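Local coordinates for uncharacterized protein UL16 (Human herpesvirus 5 strain ad169, PDB 2WY3) that helps cytomegalovirus evade natural killer cells by sequestering the stress ligands of the KLRK1 receptor inside the cell, at residues 65-68 / 69-72; 106-109 / 110-114. All coordinates share one frame; numbering follows the deposited sequence.

Contact 1 of 2, residues 65-68 / 69-72. With NAG (2-acetamido-2-deoxy-beta-D-glucopyranose), chain K.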
loop_
_atom_site.group_PDB
_atom_site.type_symbol
_atom_site.label_atom_id
_atom_site.label_comp_id
_atom_site.label_asym_id
_atom_site.label_seq_id
_atom_site.Cartn_x
_atom_site.Cartn_y
_atom_site.Cartn_z
ATOM N N TRP B 65 14.682 -12.003 0.771
ATOM C CA TRP B 65 14.034 -11.894 2.069
ATOM C C TRP B 65 12.825 -12.812 2.122
ATOM O O TRP B 65 12.205 -13.069 1.091
ATOM C CB TRP B 65 13.712 -10.436 2.460
ATOM C CG TRP B 65 12.527 -9.710 1.816
ATOM C CD1 TRP B 65 12.552 -8.920 0.699
ATOM C CD2 TRP B 65 11.183 -9.622 2.339
ATOM N NE1 TRP B 65 11.296 -8.371 0.477
ATOM C CE2 TRP B 65 10.444 -8.788 1.467
ATOM C CE3 TRP B 65 10.536 -10.173 3.456
ATOM C CZ2 TRP B 65 9.082 -8.499 1.670
ATOM C CZ3 TRP B 65 9.178 -9.892 3.656
ATOM C CH2 TRP B 65 8.468 -9.063 2.761
ATOM N N LEU B 66 12.523 -13.329 3.310
ATOM C CA LEU B 66 11.516 -14.375 3.465
ATOM C C LEU B 66 10.526 -14.056 4.584
ATOM O O LEU B 66 10.875 -13.422 5.571
ATOM C CB LEU B 66 12.182 -15.727 3.769
ATOM C CG LEU B 66 13.127 -16.299 2.706
ATOM C CD1 LEU B 66 13.803 -17.558 3.233
ATOM C CD2 LEU B 66 12.362 -16.576 1.404
ATOM N N TYR B 67 9.295 -14.532 4.406
ATOM C CA TYR B 67 8.175 -14.218 5.292
ATOM C C TYR B 67 7.438 -15.511 5.627
ATOM O O TYR B 67 7.242 -16.361 4.753
ATOM C CB TYR B 67 7.240 -13.259 4.553
ATOM C CG TYR B 67 6.256 -12.487 5.401
ATOM C CD1 TYR B 67 4.887 -12.734 5.312
ATOM C CD2 TYR B 67 6.692 -11.480 6.261
ATOM C CE1 TYR B 67 3.978 -12.004 6.078
ATOM C CE2 TYR B 67 5.803 -10.756 7.010
ATOM C CZ TYR B 67 4.449 -11.015 6.909
ATOM O OH TYR B 67 3.571 -10.286 7.675
ATOM N N GLN B 68 7.058 -15.680 6.891
ATOM C CA GLN B 68 6.325 -16.870 7.323
ATOM C C GLN B 68 5.528 -16.551 8.574
ATOM O O GLN B 68 6.057 -15.958 9.519
ATOM C CB GLN B 68 7.291 -18.027 7.626
ATOM C CG GLN B 68 6.616 -19.378 7.958
ATOM C CD GLN B 68 7.609 -20.412 8.482
ATOM O OE1 GLN B 68 8.633 -20.054 9.063
ATOM N NE2 GLN B 68 7.304 -21.699 8.286
ATOM N N ASN B 69 4.267 -16.966 8.596
ATOM C CA ASN B 69 3.430 -16.737 9.765
ATOM C C ASN B 69 3.485 -15.266 10.183
ATOM O O ASN B 69 3.726 -14.941 11.347
ATOM C CB ASN B 69 3.872 -17.650 10.908
ATOM C CG ASN B 69 2.824 -17.779 11.991
ATOM O OD1 ASN B 69 1.681 -17.345 11.829
ATOM N ND2 ASN B 69 3.206 -18.398 13.095
ATOM N N ASP B 70 3.286 -14.390 9.200
ATOM C CA ASP B 70 3.198 -12.942 9.414
ATOM C C ASP B 70 4.432 -12.302 10.043
ATOM O O ASP B 70 4.330 -11.252 10.679
ATOM C CB ASP B 70 1.952 -12.599 10.232
ATOM C CG ASP B 70 0.680 -13.101 9.581
ATOM O OD1 ASP B 70 0.475 -12.809 8.382
ATOM O OD2 ASP B 70 -0.108 -13.789 10.264
ATOM N N THR B 71 5.594 -12.917 9.850
ATOM C CA THR B 71 6.837 -12.355 10.363
ATOM C C THR B 71 7.949 -12.516 9.345
ATOM O O THR B 71 8.019 -13.526 8.668
ATOM C CB THR B 71 7.297 -13.076 11.644
ATOM O OG1 THR B 71 6.163 -13.366 12.469
ATOM C CG2 THR B 71 8.295 -12.217 12.415
ATOM N N VAL B 72 8.835 -11.528 9.260
ATOM C CA VAL B 72 10.046 -11.673 8.461
ATOM C C VAL B 72 10.960 -12.705 9.121
ATOM O O VAL B 72 11.326 -12.552 10.297
ATOM C CB VAL B 72 10.796 -10.329 8.361
ATOM C CG1 VAL B 72 12.199 -10.527 7.811
ATOM C CG2 VAL B 72 10.004 -9.342 7.503
HETATM C C1 NAG K . 2.151 -18.421 14.075
HETATM C C2 NAG K . 2.354 -19.798 14.711
HETATM C C3 NAG K . 1.474 -19.963 15.941
HETATM C C4 NAG K . 1.765 -18.827 16.902
HETATM C C5 NAG K . 1.532 -17.491 16.206
HETATM C C6 NAG K . 1.882 -16.338 17.138
HETATM C C7 NAG K . 3.058 -21.674 13.347
HETATM C C8 NAG K . 2.639 -22.860 12.532
HETATM N N2 NAG K . 2.087 -20.864 13.763
HETATM O O3 NAG K . 1.730 -21.197 16.573
HETATM O O4 NAG K . 0.922 -18.940 18.027
HETATM O O5 NAG K . 2.302 -17.378 15.023
HETATM O O6 NAG K . 1.414 -15.133 16.577
HETATM O O7 NAG K . 4.246 -21.481 13.600
HETATM O O HOH W 1 1.164 -10.513 7.525
HETATM O O HOH W 2 7.410 -16.487 11.799
#

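Contact 2 of 2, residues 106-109 / 110-114. With NAG (2-acetamido-2-deoxy-beta-D-glucopyranose), chain M.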
loop_
_atom_site.group_PDB
_atom_site.type_symbol
_atom_site.label_atom_id
_atom_site.label_comp_id
_atom_site.label_asym_id
_atom_site.label_seq_id
_atom_site.Cartn_x
_atom_site.Cartn_y
_atom_site.Cartn_z
ATOM N N ASN B 106 22.633 2.572 -7.741
ATOM C CA ASN B 106 23.406 1.603 -8.510
ATOM C C ASN B 106 23.495 0.224 -7.839
ATOM O O ASN B 106 23.923 -0.734 -8.463
ATOM C CB ASN B 106 24.808 2.152 -8.840
ATOM C CG ASN B 106 25.475 2.862 -7.655
ATOM O OD1 ASN B 106 25.280 2.487 -6.488
ATOM N ND2 ASN B 106 26.309 3.867 -7.970
ATOM N N LEU B 107 23.089 0.125 -6.576
ATOM C CA LEU B 107 23.160 -1.153 -5.859
ATOM C C LEU B 107 21.795 -1.808 -5.653
ATOM O O LEU B 107 21.706 -2.922 -5.140
ATOM C CB LEU B 107 23.878 -0.971 -4.502
ATOM C CG LEU B 107 25.357 -0.605 -4.623
ATOM C CD1 LEU B 107 26.002 -0.428 -3.252
ATOM C CD2 LEU B 107 26.101 -1.682 -5.428
ATOM N N THR B 108 20.723 -1.132 -6.049
ATOM C CA THR B 108 19.395 -1.735 -5.895
ATOM C C THR B 108 18.664 -1.908 -7.227
ATOM O O THR B 108 17.550 -2.443 -7.255
ATOM C CB THR B 108 18.483 -0.936 -4.916
ATOM O OG1 THR B 108 18.291 0.395 -5.413
ATOM C CG2 THR B 108 19.109 -0.880 -3.508
ATOM N N VAL B 109 19.271 -1.446 -8.322
ATOM C CA VAL B 109 18.709 -1.707 -9.649
ATOM C C VAL B 109 18.819 -3.201 -9.963
ATOM O O VAL B 109 19.761 -3.875 -9.535
ATOM C CB VAL B 109 19.403 -0.875 -10.771
ATOM C CG1 VAL B 109 18.939 0.593 -10.729
ATOM C CG2 VAL B 109 20.927 -0.985 -10.671
ATOM N N GLY B 110 17.840 -3.730 -10.689
ATOM C CA GLY B 110 17.846 -5.147 -10.988
ATOM C C GLY B 110 16.443 -5.709 -11.083
ATOM O O GLY B 110 15.541 -5.031 -11.569
ATOM N N ARG B 111 16.286 -6.953 -10.645
ATOM C CA ARG B 111 15.036 -7.704 -10.851
ATOM C C ARG B 111 14.547 -8.216 -9.513
ATOM O O ARG B 111 15.303 -8.891 -8.808
ATOM C CB ARG B 111 15.338 -8.894 -11.766
ATOM C CG ARG B 111 14.126 -9.593 -12.385
ATOM C CD ARG B 111 14.580 -10.784 -13.247
ATOM N NE ARG B 111 14.798 -11.970 -12.428
ATOM C CZ ARG B 111 15.905 -12.701 -12.424
ATOM N NH1 ARG B 111 16.929 -12.389 -13.220
ATOM N NH2 ARG B 111 15.978 -13.753 -11.620
ATOM N N TYR B 112 13.297 -7.899 -9.159
ATOM C CA TYR B 112 12.696 -8.350 -7.899
ATOM C C TYR B 112 11.602 -9.356 -8.228
ATOM O O TYR B 112 10.620 -9.003 -8.885
ATOM C CB TYR B 112 12.112 -7.162 -7.101
ATOM C CG TYR B 112 13.206 -6.231 -6.591
ATOM C CD1 TYR B 112 13.667 -6.328 -5.279
ATOM C CD2 TYR B 112 13.797 -5.289 -7.433
ATOM C CE1 TYR B 112 14.684 -5.494 -4.810
ATOM C CE2 TYR B 112 14.820 -4.448 -6.966
ATOM C CZ TYR B 112 15.254 -4.565 -5.663
ATOM O OH TYR B 112 16.273 -3.741 -5.206
ATOM N N ASP B 113 11.787 -10.598 -7.789
ATOM C CA ASP B 113 10.866 -11.691 -8.112
ATOM C C ASP B 113 10.117 -12.110 -6.849
ATOM O O ASP B 113 10.733 -12.596 -5.901
ATOM C CB ASP B 113 11.630 -12.907 -8.664
ATOM C CG ASP B 113 12.196 -12.667 -10.062
ATOM O OD1 ASP B 113 11.513 -12.021 -10.876
ATOM O OD2 ASP B 113 13.322 -13.118 -10.356
ATOM N N CYS B 114 8.800 -11.930 -6.839
ATOM C CA CYS B 114 7.984 -12.399 -5.716
ATOM C C CYS B 114 7.679 -13.866 -5.906
ATOM O O CYS B 114 7.081 -14.259 -6.908
ATOM C CB CYS B 114 6.693 -11.607 -5.615
ATOM S SG CYS B 114 7.063 -9.904 -5.086
HETATM C C1 NAG M . 26.871 4.581 -6.837
HETATM C C2 NAG M . 28.030 5.460 -7.331
HETATM C C3 NAG M . 28.567 6.380 -6.236
HETATM C C4 NAG M . 27.427 7.141 -5.574
HETATM C C5 NAG M . 26.342 6.158 -5.135
HETATM C C6 NAG M . 25.129 6.858 -4.527
HETATM C C7 NAG M . 29.179 4.305 -9.114
HETATM C C8 NAG M . 30.417 3.583 -9.565
HETATM N N2 NAG M . 29.133 4.664 -7.835
HETATM O O3 NAG M . 29.486 7.287 -6.812
HETATM O O4 NAG M . 27.932 7.865 -4.466
HETATM O O5 NAG M . 25.886 5.400 -6.244
HETATM O O6 NAG M . 24.258 5.869 -4.009
HETATM O O7 NAG M . 28.256 4.519 -9.898
#

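Contact 1 of 2, residues 65-68 / 69-72
Gln68 and Thr71 close a type I' beta turn that joins strands 62-68 and 71-74 into a tight hairpin at the edge of the six-stranded sheet of this immunoglobulin-like ectodomain. Gln68 and Thr71 form its hydrogen-bonded pair. Gln68 N donates to Thr71 O at 3.0 Å, nearly straight at 169°, while the return bond from Thr71 N to Gln68 O is 3.1 Å and more bent, its donor standing well above the carbonyl plane. Between them Asn69 and Asp70 both adopt left-handed backbone angles, as this turn requires. The Tyr67 ring reaches forward along the hairpin to the turn: with CG anti to the backbone N (chi1 -162°), it places its OH 3.2 Å from Asp70 CA, and Thr71 N sits over one face of the ring, displaced toward its rim. Beyond the turn, Val72 pairs with Tyr67 in the non-hydrogen-bonded position. Its CG2 branch reaches Tyr67 CD2 at 4.1 Å and also meets the Trp65 ring at CZ3, the Trp65 and Val72 side chains crossing at about a right angle. Trp65 NE1 is engaged elsewhere, by Thr100, and Asp70 OD2 forms a salt bridge with Lys89 on strand 82-89. At the tip of the turn, Asn69 ND2 is bonded covalently to C1 of an N-acetylglucosamine. On the Thr71 side a water donates to Gln68 O at 2.7 Å and is weakly hydrogen-bonded to Thr71 OG1 at 3.4 Å.

Contact 2 of 2, residues 106-109 / 110-114
Leading up to the bond between Thr108 and Tyr112, the loop starts at Asn106, whose ND2 is joined covalently to C1 of an N-acetylglucosamine; the same nitrogen makes a weak hydrogen bond to the sugar's acetyl oxygen O7, at 2.8 Å. Asn106 O is taken by Trp55 NE1, which ties the glycosylated loop to strand 49-55, and the Leu107 side chain lies on Trp55 as well. Thr108, the third residue of the glycosylation sequon, turns its OG1 back to Met103 O and offers its carbonyl forward. There Tyr112 OH donates to Thr108 O at 2.7 Å, in the carbonyl plane and on a lone pair, with a C=O...donor angle of 127°. The carbonyl oxygen lies at the ring edge, in plane, 3.4 Å from Tyr112 CE2. This is a tyrosine corner, reaching back four residues at the start of strand 110-118, as in many immunoglobulin-like domains. Tyr112 OH has a second partner in Arg102 NH1, and its ring stacks on Phe53. Val109 then leads into the strand, and Gly110 has backbone angles (148°, -145°) open to a residue without a side chain. Past it, Arg111 grips Asp113 side-on: NE and NH2 both reach OD2, at 2.8 and 3.0 Å, with that oxygen close to the guanidinium plane. Arg127 takes the other carboxylate oxygen, OD1.

In the fold
Both contacts belong to the same six-stranded sheet, with strand 49-55 lying between strands 62-68 and 110-118, and their centres are 19 Å apart on opposite sides of the chain's centre. Contact 1 sits at the outer hairpin and is only partly buried; contact 2 is buried where an inner strand begins. The chemistry follows: the hairpin relies on paired backbone bonds, with Trp65, Tyr67 and Val72 packing on one face, whereas the tyrosine corner rests on one side-chain hydroxyl reaching a backbone carbonyl. Each carries a sugar on its loop. Residues 110-114 also run into Cys114, disulfide-bonded to Cys38 of the facing sheet, while residues 65-72 meet that sheet through packing and polar side-chain bonds.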